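Local coordinates for Mlr6093 protein (Mesorhizobium loti, PDB 2QJ8) that is probably a zinc-dependent hydrolase of the succinylglutamate desuccinylase/aspartoacylase family, acting on ester bonds or linear amides, at residues A[27-32]-A[116-121]. Sequence-based numbering, arbitrary orientation.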
ATOM      1  N   GLY A  27      -5.516 -15.507  28.095  1.00 27.42           N
ATOM      2  CA  GLY A  27      -4.520 -16.558  28.101  1.00 26.24           C
ATOM      3  C   GLY A  27      -3.253 -15.959  28.644  1.00 26.29           C
ATOM      4  O   GLY A  27      -3.264 -14.852  29.213  1.00 24.41           O
ATOM      5  N   ALA A  28      -2.159 -16.694  28.467  1.00 28.18           N
ATOM      6  CA  ALA A  28      -0.882 -16.317  29.018  1.00 29.15           C
ATOM      7  C   ALA A  28      -0.258 -15.043  28.463  1.00 28.99           C
ATOM      8  O   ALA A  28       0.586 -14.479  29.131  1.00 29.16           O
ATOM      9  CB  ALA A  28       0.125 -17.494  28.869  1.00 30.71           C
ATOM     10  N   ASP A  29      -0.648 -14.607  27.260  1.00 31.67           N
ATOM     11  CA  ASP A  29      -0.022 -13.424  26.606  1.00 32.32           C
ATOM     12  C   ASP A  29      -0.878 -12.151  26.543  1.00 35.51           C
ATOM     13  O   ASP A  29      -0.326 -11.080  26.290  1.00 36.43           O
ATOM     14  CB  ASP A  29       0.531 -13.764  25.207  1.00 29.97           C
ATOM     15  CG  ASP A  29      -0.500 -14.359  24.290  1.00 28.92           C
ATOM     16  OD1 ASP A  29      -1.660 -14.509  24.700  1.00 24.02           O
ATOM     17  OD2 ASP A  29      -0.151 -14.707  23.154  1.00 25.44           O
ATOM     18  N   CYS A  30      -2.199 -12.254  26.707  1.00 35.02           N
ATOM     19  CA  CYS A  30      -3.035 -11.050  26.784  1.00 34.77           C
ATOM     20  C   CYS A  30      -4.433 -11.338  27.339  1.00 32.78           C
ATOM     21  O   CYS A  30      -4.825 -12.488  27.484  1.00 29.48           O
ATOM     22  CB  CYS A  30      -3.117 -10.317  25.439  1.00 35.40           C
ATOM     23  SG  CYS A  30      -3.904 -11.242  24.210  1.00 39.79           S
ATOM     24  N   GLU A  31      -5.171 -10.263  27.622  1.00 32.59           N
ATOM     25  CA  GLU A  31      -6.537 -10.324  28.168  1.00 32.14           C
ATOM     26  C   GLU A  31      -7.543 -10.804  27.111  1.00 30.66           C
ATOM     27  O   GLU A  31      -7.179 -11.007  25.958  1.00 32.37           O
ATOM     28  CB  GLU A  31      -6.947  -8.946  28.703  1.00 33.91           C
ATOM     29  CG  GLU A  31      -6.055  -8.366  29.810  1.00 34.94           C
ATOM     30  CD  GLU A  31      -6.095  -9.141  31.110  1.00 38.47           C
ATOM     31  OE1 GLU A  31      -7.138  -9.761  31.427  1.00 46.06           O
ATOM     32  OE2 GLU A  31      -5.072  -9.110  31.836  1.00 50.68           O
ATOM     33  N   ALA A  32      -8.793 -11.034  27.518  1.00 28.38           N
ATOM     34  CA  ALA A  32      -9.840 -11.486  26.598  1.00 28.44           C
ATOM     35  C   ALA A  32     -10.055 -10.489  25.484  1.00 28.17           C
ATOM     36  O   ALA A  32      -9.874  -9.275  25.693  1.00 28.65           O
ATOM     37  CB  ALA A  32     -11.192 -11.724  27.335  1.00 26.23           C
ATOM     38  N   GLY A 116      -3.265 -21.961  23.977  1.00 26.18           N
ATOM     39  CA  GLY A 116      -2.083 -21.542  23.222  1.00 25.60           C
ATOM     40  C   GLY A 116      -1.952 -20.037  23.282  1.00 28.00           C
ATOM     41  O   GLY A 116      -2.648 -19.383  24.058  1.00 27.99           O
ATOM     42  N   SER A 117      -1.078 -19.478  22.455  1.00 28.02           N
ATOM     43  CA  SER A 117      -0.889 -18.027  22.368  1.00 28.48           C
ATOM     44  C   SER A 117      -2.152 -17.327  21.774  1.00 27.66           C
ATOM     45  O   SER A 117      -3.065 -17.998  21.294  1.00 27.32           O
ATOM     46  CB  SER A 117       0.315 -17.760  21.488  1.00 26.95           C
ATOM     47  OG  SER A 117      -0.003 -18.231  20.202  1.00 26.96           O
ATOM     48  N   VAL A 118      -2.189 -15.991  21.753  1.00 28.02           N
ATOM     49  CA  VAL A 118      -3.413 -15.264  21.302  1.00 27.55           C
ATOM     50  C   VAL A 118      -3.927 -15.704  19.924  1.00 27.16           C
ATOM     51  O   VAL A 118      -5.104 -15.969  19.795  1.00 27.88           O
ATOM     52  CB  VAL A 118      -3.320 -13.694  21.412  1.00 27.97           C
ATOM     53  CG1 VAL A 118      -2.291 -13.098  20.428  1.00 24.80           C
ATOM     54  CG2 VAL A 118      -4.711 -13.071  21.206  1.00 24.55           C
ATOM     55  N   SER A 119      -3.057 -15.817  18.921  1.00 29.27           N
ATOM     56  CA  SER A 119      -3.477 -16.270  17.572  1.00 29.91           C
ATOM     57  C   SER A 119      -4.165 -17.641  17.586  1.00 28.62           C
ATOM     58  O   SER A 119      -5.187 -17.842  16.920  1.00 24.98           O
ATOM     59  CB  SER A 119      -2.305 -16.320  16.597  1.00 28.61           C
ATOM     60  OG  SER A 119      -1.614 -15.091  16.611  1.00 30.32           O
ATOM     61  N   GLU A 120      -3.617 -18.538  18.392  1.00 26.91           N
ATOM     62  CA  GLU A 120      -4.135 -19.899  18.573  1.00 29.20           C
ATOM     63  C   GLU A 120      -5.490 -19.927  19.284  1.00 28.39           C
ATOM     64  O   GLU A 120      -6.343 -20.755  18.939  1.00 27.43           O
ATOM     65  CB  GLU A 120      -3.134 -20.748  19.358  1.00 27.54           C
ATOM     66  CG  GLU A 120      -1.751 -20.855  18.729  1.00 35.16           C
ATOM     67  CD  GLU A 120      -0.854 -21.686  19.573  1.00 39.09           C
ATOM     68  OE1 GLU A 120      -0.902 -22.925  19.439  1.00 54.14           O
ATOM     69  OE2 GLU A 120      -0.087 -21.108  20.368  1.00 42.78           O
ATOM     70  N   ARG A 121      -5.685 -19.039  20.275  1.00 28.04           N
ATOM     71  CA  ARG A 121      -6.991 -18.918  20.957  1.00 26.68           C
ATOM     72  C   ARG A 121      -8.056 -18.309  20.035  1.00 27.80           C
ATOM     73  O   ARG A 121      -9.225 -18.709  20.106  1.00 27.83           O
ATOM     74  CB  ARG A 121      -6.900 -18.125  22.272  1.00 26.89           C
ATOM     75  CG  ARG A 121      -5.923 -18.727  23.288  1.00 23.60           C
ATOM     76  CD  ARG A 121      -6.096 -18.158  24.715  1.00 27.20           C
ATOM     77  NE  ARG A 121      -5.915 -16.709  24.783  1.00 26.16           N
ATOM     78  CZ  ARG A 121      -4.751 -16.067  24.731  1.00 21.31           C
ATOM     79  NH1 ARG A 121      -3.615 -16.715  24.590  1.00 29.47           N
ATOM     80  NH2 ARG A 121      -4.725 -14.748  24.817  1.00 30.41           N
TER
HETATM   81  O   HOH W   1      -2.779 -19.195  27.073  1.00 26.15           O
HETATM   82  O   HOH W   2      -7.413 -13.365  24.361  1.00 18.32           O
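D29 and S117 bring the two backbones together, their CA atoms 6.3 Å apart, where the loop 27-32 lies against the first turn of the helix that begins at V118. The loop turns back on itself through a bond from G27 N to C30 O, and on the other side S117 O takes R121 N. D29 CG sits between the backbone N and the carbonyl carbon (chi1 56°), and the carboxylate reaches the helix start, where OD2 accepts V118 N at 2.8 Å through its syn lone pair. OD1 takes both end nitrogens of R121, NH1 at 2.9 Å and NH2 at 3.1 Å; it lies in the guanidinium plane, although the carboxylate itself is turned 65° from that plane. NH1 also donates to G116 O, and NE to P25 O, so bonds on several sides fix the rotation of the group. G27 CA covers the centre of one face, 3.4 Å above it, while V118 CA lies over the opposite face nearer the rim. A leucine in place of R121 would probably leave D29 OD1 without its countercharge and G116 O without that donor. C30 SG also packs on V118 CG2 at 3.6 Å. One water joins A28 N to G116 O, and a second accepts from R121 NH2 close to E31 O. S117 stands at the N-cap position, but its OG bonds to D102. In this arrangement the first-turn N-H of the helix is bonded by an aspartate from a loop far away in sequence, joining the connection between strands 16-24 and 33-42 to helix 118-129 of the catalytic domain.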